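Local coordinates for uncharacterized protein Tm1382 (Thermotoga maritima, PDB 3E57) that is of unknown cellular function but carries a Nudix domain and so is a putative Nudix hydrolase, a family that typically cleaves nucleoside diphosphates linked to other moieties, at residues V69-V74 and E117-G122; L101-H106 and E129-S134; K28-F33 and M37-E42. All blocks are in the same frame, centred on the assembly; numbering follows the deposited sequence.

In the fold
From the N terminus, contact 3 comes first: it closes the short turn between helix 23-30 and strand 36-38, at the interface with the second subunit. Contacts 1 and 2 follow and cross. Strand 66-77 opens contact 1, segment 101-106 opens contact 2, and then helix 115-130 closes contact 1 with its first half and contact 2 with its last turn, where strand 131-145 begins. The crossing ties both halves of the helix to adjacent strands of one sheet, V73 bonding to I103 between them. Contact 3 reaches the same sheet through strand 131-145, and F41 packs against F119 and L120 of contact 1.

Contact 1: residues V69-V74 and E117-G122; sequences VIPYVV and EAFLKG
V69 and F119 supply the closest approach between segments 69-74 and 117-122, and the meeting is wholly apolar. One methyl of V69, CG1, comes up to the edge of the F119 ring near its plane, 3.7 Å from CE1 and 3.8 Å from CD1. The two side chains cross roughly at right angles. On the strand this methyl lies opposite the backbone N about the CA-CB bond (chi1 175°), and F119 is likewise extended (chi1 179°), which carries its ring out from the helix to the sheet. A second apolar contact is looser: P71 CD stands 4.3 Å from CE1 of the same ring and approaches it obliquely.

Further apolar and aromatic side chains surround the ring. F44 meets F119 edge-to-face, L45 and L48 of helix 41-51 touch it, and A158 and F160 approach from the neighbouring parallel strand.

Polar interactions do not bridge the two segments; they stay inside the helix. G122 N donates to A118 O at 2.7 Å and K121 N to E117 O at 3.1 Å. On the outer side of the helix, K121 NZ and E117 OE2 form a long salt bridge of 3.9 Å, one turn apart.

The strand has a second apolar side. Y72 points the other way from P71, its ring edge-to-face with W195 and its hydroxyl bonded to S196 of helix 194-206. A central sheet held between helices is the alpha/beta/alpha sandwich of Nudix proteins. Helix 115-130, whose R125-E130 segment (REVNEE) matches the REUXEE part of the Nudix box, forms one layer of it and rests on the sheet here partly through F119, with L123 continuing the packing on P71 and V73.

Contact 2: residues L101-H106 and E129-S134; sequences LGIGGH and EEVDVS
I103 faces both E130 and V131, touching each with a different branch. At CB its side chain divides. The shorter branch, CG2, lies opposite the backbone N and presses on the stem of E130: CG is 3.4 Å away, a tight carbon-carbon approach, and CB is 3.7 Å away. The same methyl also lies 3.5 Å from E130 OE1, because the glutamate chain bends at its second torsion (chi2 -103°) and folds round it. The isoleucine and glutamate run alongside each other, pointing opposite ways. The longer branch leaves through CG1 and is nearly extended (chi2 160°), which sends CD1 to meet V131 tip to tip, 3.7 Å from CG1 and 3.9 Å from CG2 of the valine. No hydrogen bond joins the segments, and G104 follows with backbone alone.

E130 is the last glutamate of the REVNEE match to the Nudix box, its stem packed here. Apolar neighbours continue the packing: I75 touches both I103 and V131, L82 lies against I103, and F166 covers V131. At the far end of segment 101-106, H106 O is bonded to R125, which also forms a salt bridge with E129. Contact 2 therefore sits where strand 103-104, paired to strand 66-77 through I103 and V73, packs beneath the last turn of the Nudix helix 115-130 and the start of strand 131-145.

Contact 3: residues K28-F33 and M37-E42; sequences KEFGEF and MRVNFE
M37 lies across one face of the F33 ring, and this is the tight part of the contact. Its CB sits 4.0 Å from the ring centroid and only 17° off the normal, a CH-pi contact on the CD1-CE1 side. SD follows over the same face at 4.6 Å from the centroid, a more distant Met-aromatic contact. The chain then bends at its third torsion (chi3 63°), and CE stays over the same face, toward the CE2-CD2 rim, 3.7 Å from F33 CE2. This methyl is also 3.5 Å from the carbonyl O of F30 and 4.1 Å from F30 CB, which places it in the corner where the chain leaves helix 23-30. F33 turns to meet it with CG between its backbone N and carbonyl carbon, while G31, with positive phi, lets the chain depart from the helix.

The other part is looser. V39 CG1 approaches the F30 ring obliquely, 4.0 Å from CD1, and the two side chains cross at about a right angle. Within its own segment, E29 CG covers one face of that ring, 3.7 Å above its plane, although E29 is itself exposed. K28, N40 and E42 also lie on the exposed side. N40 N-caps helix 41-51, its OD1 accepting from D43 N.

F30 packs edge-to-face on F47 of helix 41-51, and L143 touches both F30 and F33. The backbone of M37 bonds to L143, so strand 36-38 runs antiparallel beside strand 131-145. F33 and M37 also pair antiparallel with a strand of the second subunit, M37 packs on its counterpart M37 there, and E32 reaches over the interface to a salt bridge with R38 of the second subunit; the contact thus joins helix 23-30 to a sheet that continues across the dimer.

Contact 1: residues V69-V74 and E117-G122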
loop_
_atom_site.group_PDB
_atom_site.type_symbol
_atom_site.label_atom_id
_atom_site.label_comp_id
_atom_site.label_asym_id
_atom_site.label_seq_id
_atom_site.Cartn_x
_atom_site.Cartn_y
_atom_site.Cartn_z
ATOM N N VAL B 69 2.135 8.564 -16.039
ATOM C CA VAL B 69 2.954 7.366 -15.861
ATOM C C VAL B 69 4.405 7.746 -15.569
ATOM O O VAL B 69 5.076 8.375 -16.398
ATOM C CB VAL B 69 2.879 6.464 -17.086
ATOM C CG1 VAL B 69 3.838 5.288 -16.941
ATOM C CG2 VAL B 69 1.447 6.000 -17.283
ATOM N N ILE B 70 4.868 7.360 -14.378
ATOM C CA ILE B 70 6.181 7.723 -13.868
ATOM C C ILE B 70 7.032 6.461 -13.688
ATOM O O ILE B 70 6.822 5.709 -12.728
ATOM C CB ILE B 70 6.064 8.449 -12.495
ATOM C CG1 ILE B 70 5.090 9.632 -12.571
ATOM C CG2 ILE B 70 7.431 8.933 -12.019
ATOM C CD1 ILE B 70 5.512 10.721 -13.540
ATOM N N PRO B 71 7.980 6.208 -14.608
ATOM C CA PRO B 71 8.977 5.193 -14.302
ATOM C C PRO B 71 9.743 5.608 -13.047
ATOM O O PRO B 71 10.067 6.781 -12.898
ATOM C CB PRO B 71 9.878 5.197 -15.546
ATOM C CG PRO B 71 9.627 6.521 -16.205
ATOM C CD PRO B 71 8.187 6.782 -15.954
ATOM N N TYR B 72 9.982 4.664 -12.144
ATOM C CA TYR B 72 10.537 4.945 -10.818
ATOM C C TYR B 72 11.528 3.833 -10.477
ATOM O O TYR B 72 11.132 2.685 -10.237
ATOM C CB TYR B 72 9.410 4.999 -9.791
ATOM C CG TYR B 72 9.794 5.622 -8.465
ATOM C CD1 TYR B 72 10.044 6.992 -8.365
ATOM C CD2 TYR B 72 9.881 4.863 -7.312
ATOM C CE1 TYR B 72 10.391 7.572 -7.162
ATOM C CE2 TYR B 72 10.224 5.457 -6.091
ATOM C CZ TYR B 72 10.475 6.812 -6.032
ATOM O OH TYR B 72 10.814 7.396 -4.812
ATOM N N VAL B 73 12.812 4.165 -10.484
ATOM C CA VAL B 73 13.854 3.162 -10.433
ATOM C C VAL B 73 14.655 3.273 -9.149
ATOM O O VAL B 73 15.204 4.329 -8.834
ATOM C CB VAL B 73 14.810 3.295 -11.638
ATOM C CG1 VAL B 73 15.829 2.157 -11.627
ATOM C CG2 VAL B 73 14.015 3.312 -12.949
ATOM N N VAL B 74 14.708 2.167 -8.418
ATOM C CA VAL B 74 15.561 2.028 -7.265
ATOM C C VAL B 74 16.837 1.348 -7.753
ATOM O O VAL B 74 16.774 0.333 -8.459
ATOM C CB VAL B 74 14.889 1.154 -6.199
ATOM C CG1 VAL B 74 15.860 0.882 -5.045
ATOM C CG2 VAL B 74 13.603 1.824 -5.699
ATOM N N GLU B 117 7.109 2.077 -26.486
ATOM C CA GLU B 117 8.432 2.489 -26.927
ATOM C C GLU B 117 8.899 3.742 -26.186
ATOM O O GLU B 117 10.063 3.826 -25.790
ATOM C CB GLU B 117 8.420 2.748 -28.439
ATOM C CG GLU B 117 9.775 3.088 -29.041
ATOM C CD GLU B 117 9.662 3.624 -30.455
ATOM O OE1 GLU B 117 8.590 3.436 -31.077
ATOM O OE2 GLU B 117 10.634 4.246 -30.943
ATOM N N ALA B 118 7.998 4.711 -26.014
ATOM C CA ALA B 118 8.320 5.956 -25.310
ATOM C C ALA B 118 8.635 5.659 -23.850
ATOM O O ALA B 118 9.564 6.233 -23.288
ATOM C CB ALA B 118 7.167 6.960 -25.402
ATOM N N PHE B 119 7.856 4.756 -23.256
ATOM C CA PHE B 119 8.057 4.346 -21.862
ATOM C C PHE B 119 9.452 3.769 -21.673
ATOM O O PHE B 119 10.206 4.221 -20.813
ATOM C CB PHE B 119 7.011 3.318 -21.427
ATOM C CG PHE B 119 7.183 2.851 -19.997
ATOM C CD1 PHE B 119 6.537 3.501 -18.957
ATOM C CD2 PHE B 119 8.011 1.775 -19.702
ATOM C CE1 PHE B 119 6.706 3.081 -17.642
ATOM C CE2 PHE B 119 8.195 1.351 -18.392
ATOM C CZ PHE B 119 7.529 2.004 -17.357
ATOM N N LEU B 120 9.798 2.788 -22.502
ATOM C CA LEU B 120 11.064 2.086 -22.353
ATOM C C LEU B 120 12.275 3.008 -22.531
ATOM O O LEU B 120 13.216 2.950 -21.741
ATOM C CB LEU B 120 11.122 0.876 -23.293
ATOM C CG LEU B 120 10.122 -0.235 -22.928
ATOM C CD1 LEU B 120 10.129 -1.353 -23.959
ATOM C CD2 LEU B 120 10.400 -0.792 -21.542
ATOM N N LYS B 121 12.245 3.879 -23.535
ATOM C CA LYS B 121 13.342 4.842 -23.728
ATOM C C LYS B 121 13.325 5.938 -22.661
ATOM O O LYS B 121 14.377 6.306 -22.131
ATOM C CB LYS B 121 13.335 5.436 -25.140
ATOM C CG LYS B 121 14.050 4.540 -26.145
ATOM C CD LYS B 121 14.267 5.222 -27.481
ATOM C CE LYS B 121 14.618 4.215 -28.583
ATOM N NZ LYS B 121 13.623 3.100 -28.696
ATOM N N GLY B 122 12.134 6.435 -22.333
ATOM C CA GLY B 122 11.973 7.430 -21.270
ATOM C C GLY B 122 12.444 6.937 -19.910
ATOM O O GLY B 122 13.044 7.690 -19.145
#

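Contact 2: residues L101-H106 and E129-S134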
loop_
_atom_site.group_PDB
_atom_site.type_symbol
_atom_site.label_atom_id
_atom_site.label_comp_id
_atom_site.label_asym_id
_atom_site.label_seq_id
_atom_site.Cartn_x
_atom_site.Cartn_y
_atom_site.Cartn_z
ATOM N N LEU B 101 14.319 7.387 -2.100
ATOM C CA LEU B 101 14.660 6.081 -2.627
ATOM C C LEU B 101 13.856 5.954 -3.909
ATOM O O LEU B 101 12.613 5.844 -3.872
ATOM C CB LEU B 101 14.233 4.968 -1.674
ATOM C CG LEU B 101 14.500 3.547 -2.157
ATOM C CD1 LEU B 101 16.013 3.269 -2.122
ATOM C CD2 LEU B 101 13.739 2.496 -1.370
ATOM N N GLY B 102 14.546 5.998 -5.029
ATOM C CA GLY B 102 13.892 5.894 -6.310
ATOM C C GLY B 102 14.089 7.148 -7.120
ATOM O O GLY B 102 13.960 8.258 -6.599
ATOM N N ILE B 103 14.406 6.960 -8.396
ATOM C CA ILE B 103 14.579 8.060 -9.335
ATOM C C ILE B 103 13.468 7.958 -10.370
ATOM O O ILE B 103 13.339 6.946 -11.060
ATOM C CB ILE B 103 15.942 7.977 -10.023
ATOM C CG1 ILE B 103 17.061 7.986 -8.982
ATOM C CG2 ILE B 103 16.127 9.139 -10.996
ATOM C CD1 ILE B 103 18.352 7.442 -9.511
ATOM N N GLY B 104 12.632 8.985 -10.430
ATOM C CA GLY B 104 11.500 8.988 -11.328
ATOM C C GLY B 104 11.479 10.177 -12.253
ATOM O O GLY B 104 12.121 11.194 -11.995
ATOM N N GLY B 105 10.738 10.040 -13.343
ATOM C CA GLY B 105 10.469 11.167 -14.221
ATOM C C GLY B 105 9.328 10.856 -15.154
ATOM O O GLY B 105 8.860 9.731 -15.204
ATOM N N HIS B 106 8.898 11.853 -15.913
ATOM C CA HIS B 106 7.808 11.680 -16.866
ATOM C C HIS B 106 8.302 11.035 -18.153
ATOM O O HIS B 106 9.484 11.130 -18.491
ATOM C CB HIS B 106 7.157 13.029 -17.159
ATOM C CG HIS B 106 6.422 13.598 -15.988
ATOM N ND1 HIS B 106 7.053 14.311 -14.990
ATOM C CD2 HIS B 106 5.113 13.542 -15.644
ATOM C CE1 HIS B 106 6.161 14.680 -14.087
ATOM N NE2 HIS B 106 4.976 14.231 -14.462
ATOM N N GLU B 129 19.547 11.039 -16.907
ATOM C CA GLU B 129 19.574 12.475 -16.585
ATOM C C GLU B 129 20.008 12.746 -15.148
ATOM O O GLU B 129 20.577 13.800 -14.862
ATOM C CB GLU B 129 18.201 13.125 -16.798
ATOM C CG GLU B 129 17.834 13.388 -18.254
ATOM C CD GLU B 129 16.410 13.906 -18.425
ATOM O OE1 GLU B 129 15.663 14.010 -17.427
ATOM O OE2 GLU B 129 16.025 14.201 -19.568
ATOM N N GLU B 130 19.728 11.811 -14.240
ATOM C CA GLU B 130 19.970 12.041 -12.814
ATOM C C GLU B 130 21.272 11.424 -12.332
ATOM O O GLU B 130 21.945 11.990 -11.477
ATOM C CB GLU B 130 18.825 11.475 -11.973
ATOM C CG GLU B 130 17.436 11.910 -12.415
ATOM C CD GLU B 130 16.829 12.987 -11.530
ATOM O OE1 GLU B 130 15.886 12.664 -10.772
ATOM O OE2 GLU B 130 17.288 14.151 -11.592
ATOM N N VAL B 131 21.623 10.256 -12.853
ATOM C CA VAL B 131 22.763 9.527 -12.322
ATOM C C VAL B 131 23.588 8.868 -13.409
ATOM O O VAL B 131 23.060 8.504 -14.460
ATOM C CB VAL B 131 22.301 8.435 -11.339
ATOM C CG1 VAL B 131 21.602 9.066 -10.126
ATOM C CG2 VAL B 131 21.386 7.444 -12.039
ATOM N N ASP B 132 24.882 8.711 -13.131
ATOM C CA ASP B 132 25.773 7.924 -13.971
ATOM C C ASP B 132 25.888 6.523 -13.377
ATOM O O ASP B 132 26.522 6.315 -12.341
ATOM C CB ASP B 132 27.151 8.591 -14.083
ATOM C CG ASP B 132 28.051 7.923 -15.111
ATOM O OD1 ASP B 132 27.563 7.097 -15.922
ATOM O OD2 ASP B 132 29.262 8.233 -15.108
ATOM N N VAL B 133 25.241 5.572 -14.041
ATOM C CA VAL B 133 25.208 4.186 -13.604
ATOM C C VAL B 133 25.322 3.266 -14.810
ATOM O O VAL B 133 25.003 3.657 -15.930
ATOM C CB VAL B 133 23.881 3.861 -12.870
ATOM C CG1 VAL B 133 23.667 4.827 -11.730
ATOM C CG2 VAL B 133 22.710 3.936 -13.839
ATOM N N SER B 134 25.779 2.045 -14.575
ATOM C CA SER B 134 25.736 1.007 -15.588
ATOM C C SER B 134 24.912 -0.179 -15.076
ATOM O O SER B 134 25.379 -0.952 -14.253
ATOM C CB SER B 134 27.154 0.575 -15.947
ATOM O OG SER B 134 27.119 -0.477 -16.877
#

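Contact 3: residues K28-F33 and M37-E42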
loop_
_atom_site.group_PDB
_atom_site.type_symbol
_atom_site.label_atom_id
_atom_site.label_comp_id
_atom_site.label_asym_id
_atom_site.label_seq_id
_atom_site.Cartn_x
_atom_site.Cartn_y
_atom_site.Cartn_z
ATOM N N LYS B 28 -10.057 0.071 -14.142
ATOM C CA LYS B 28 -10.673 -1.055 -14.836
ATOM C C LYS B 28 -9.664 -2.186 -15.044
ATOM O O LYS B 28 -9.976 -3.357 -14.821
ATOM C CB LYS B 28 -11.272 -0.604 -16.183
ATOM C CG LYS B 28 -11.484 -1.731 -17.216
ATOM C CD LYS B 28 -12.286 -2.921 -16.665
ATOM C CE LYS B 28 -13.731 -2.938 -17.149
ATOM N NZ LYS B 28 -14.481 -3.952 -16.357
ATOM N N GLU B 29 -8.454 -1.841 -15.461
ATOM C CA GLU B 29 -7.436 -2.854 -15.718
ATOM C C GLU B 29 -6.863 -3.441 -14.422
ATOM O O GLU B 29 -6.694 -4.656 -14.300
ATOM C CB GLU B 29 -6.304 -2.254 -16.547
ATOM C CG GLU B 29 -5.372 -3.293 -17.146
ATOM C CD GLU B 29 -6.041 -4.135 -18.223
ATOM O OE1 GLU B 29 -6.929 -3.622 -18.944
ATOM O OE2 GLU B 29 -5.676 -5.321 -18.332
ATOM N N PHE B 30 -6.563 -2.578 -13.461
ATOM C CA PHE B 30 -5.812 -3.009 -12.277
ATOM C C PHE B 30 -6.555 -3.001 -10.959
ATOM O O PHE B 30 -6.060 -3.541 -9.968
ATOM C CB PHE B 30 -4.553 -2.174 -12.167
ATOM C CG PHE B 30 -3.622 -2.371 -13.314
ATOM C CD1 PHE B 30 -2.956 -3.572 -13.474
ATOM C CD2 PHE B 30 -3.433 -1.368 -14.253
ATOM C CE1 PHE B 30 -2.091 -3.767 -14.543
ATOM C CE2 PHE B 30 -2.573 -1.556 -15.320
ATOM C CZ PHE B 30 -1.894 -2.765 -15.457
ATOM N N GLY B 31 -7.743 -2.414 -10.931
ATOM C CA GLY B 31 -8.546 -2.400 -9.727
ATOM C C GLY B 31 -8.108 -1.323 -8.752
ATOM O O GLY B 31 -7.304 -0.457 -9.076
ATOM N N GLU B 32 -8.639 -1.413 -7.549
ATOM C CA GLU B 32 -8.492 -0.389 -6.538
ATOM C C GLU B 32 -7.489 -0.845 -5.491
ATOM O O GLU B 32 -7.742 -1.798 -4.759
ATOM C CB GLU B 32 -9.847 -0.138 -5.882
ATOM C CG GLU B 32 -10.856 0.471 -6.856
ATOM C CD GLU B 32 -12.279 0.458 -6.325
ATOM O OE1 GLU B 32 -12.524 1.013 -5.226
ATOM O OE2 GLU B 32 -13.160 -0.096 -7.024
ATOM N N PHE B 33 -6.352 -0.164 -5.423
ATOM C CA PHE B 33 -5.387 -0.439 -4.366
ATOM C C PHE B 33 -4.717 0.839 -3.914
ATOM O O PHE B 33 -4.718 1.822 -4.638
ATOM C CB PHE B 33 -4.349 -1.465 -4.826
ATOM C CG PHE B 33 -3.480 -1.004 -5.955
ATOM C CD1 PHE B 33 -2.171 -0.605 -5.727
ATOM C CD2 PHE B 33 -3.959 -0.999 -7.259
ATOM C CE1 PHE B 33 -1.367 -0.208 -6.772
ATOM C CE2 PHE B 33 -3.164 -0.605 -8.302
ATOM C CZ PHE B 33 -1.859 -0.207 -8.066
ATOM N N MET B 37 1.327 -2.785 -5.758
ATOM C CA MET B 37 0.823 -4.096 -6.210
ATOM C C MET B 37 1.704 -4.662 -7.321
ATOM O O MET B 37 2.009 -3.959 -8.285
ATOM C CB MET B 37 -0.600 -3.960 -6.743
ATOM C CG MET B 37 -1.207 -5.311 -7.110
ATOM S SD MET B 37 -2.926 -5.198 -7.576
ATOM C CE MET B 37 -2.801 -4.177 -9.018
ATOM N N ARG B 38 2.114 -5.924 -7.175
ATOM C CA ARG B 38 2.886 -6.625 -8.192
ATOM C C ARG B 38 2.007 -6.831 -9.403
ATOM O O ARG B 38 0.850 -7.208 -9.253
ATOM C CB ARG B 38 3.354 -7.986 -7.688
ATOM C CG ARG B 38 4.009 -8.872 -8.758
ATOM C CD ARG B 38 5.255 -9.546 -8.242
ATOM N NE ARG B 38 6.133 -8.468 -7.788
ATOM C CZ ARG B 38 7.458 -8.455 -7.796
ATOM N NH1 ARG B 38 8.183 -9.485 -8.242
ATOM N NH2 ARG B 38 8.054 -7.371 -7.336
ATOM N N VAL B 39 2.546 -6.541 -10.580
ATOM C CA VAL B 39 1.876 -6.868 -11.841
ATOM C C VAL B 39 2.902 -7.387 -12.839
ATOM O O VAL B 39 4.095 -7.178 -12.677
ATOM C CB VAL B 39 1.069 -5.674 -12.454
ATOM C CG1 VAL B 39 0.144 -5.011 -11.409
ATOM C CG2 VAL B 39 1.982 -4.678 -13.101
ATOM N N ASN B 40 2.421 -8.083 -13.856
ATOM C CA ASN B 40 3.290 -8.619 -14.902
ATOM C C ASN B 40 3.702 -7.501 -15.857
ATOM O O ASN B 40 2.876 -6.704 -16.283
ATOM C CB ASN B 40 2.574 -9.765 -15.629
ATOM C CG ASN B 40 3.311 -10.230 -16.862
ATOM O OD1 ASN B 40 3.247 -9.595 -17.923
ATOM N ND2 ASN B 40 4.011 -11.347 -16.734
ATOM N N PHE B 41 4.992 -7.438 -16.169
ATOM C CA PHE B 41 5.526 -6.347 -16.969
ATOM C C PHE B 41 4.903 -6.287 -18.356
ATOM O O PHE B 41 4.533 -5.207 -18.831
ATOM C CB PHE B 41 7.049 -6.447 -17.084
ATOM C CG PHE B 41 7.709 -5.201 -17.627
ATOM C CD1 PHE B 41 7.159 -3.935 -17.403
ATOM C CD2 PHE B 41 8.894 -5.291 -18.336
ATOM C CE1 PHE B 41 7.762 -2.810 -17.880
ATOM C CE2 PHE B 41 9.510 -4.150 -18.811
ATOM C CZ PHE B 41 8.937 -2.905 -18.586
ATOM N N GLU B 42 4.773 -7.446 -18.996
ATOM C CA GLU B 42 4.170 -7.500 -20.329
ATOM C C GLU B 42 2.724 -6.978 -20.306
ATOM O O GLU B 42 2.327 -6.215 -21.183
ATOM C CB GLU B 42 4.236 -8.923 -20.892
ATOM C CG GLU B 42 3.830 -9.032 -22.348
ATOM C CD GLU B 42 4.525 -8.007 -23.215
ATOM O OE1 GLU B 42 5.776 -7.938 -23.173
ATOM O OE2 GLU B 42 3.820 -7.263 -23.926
#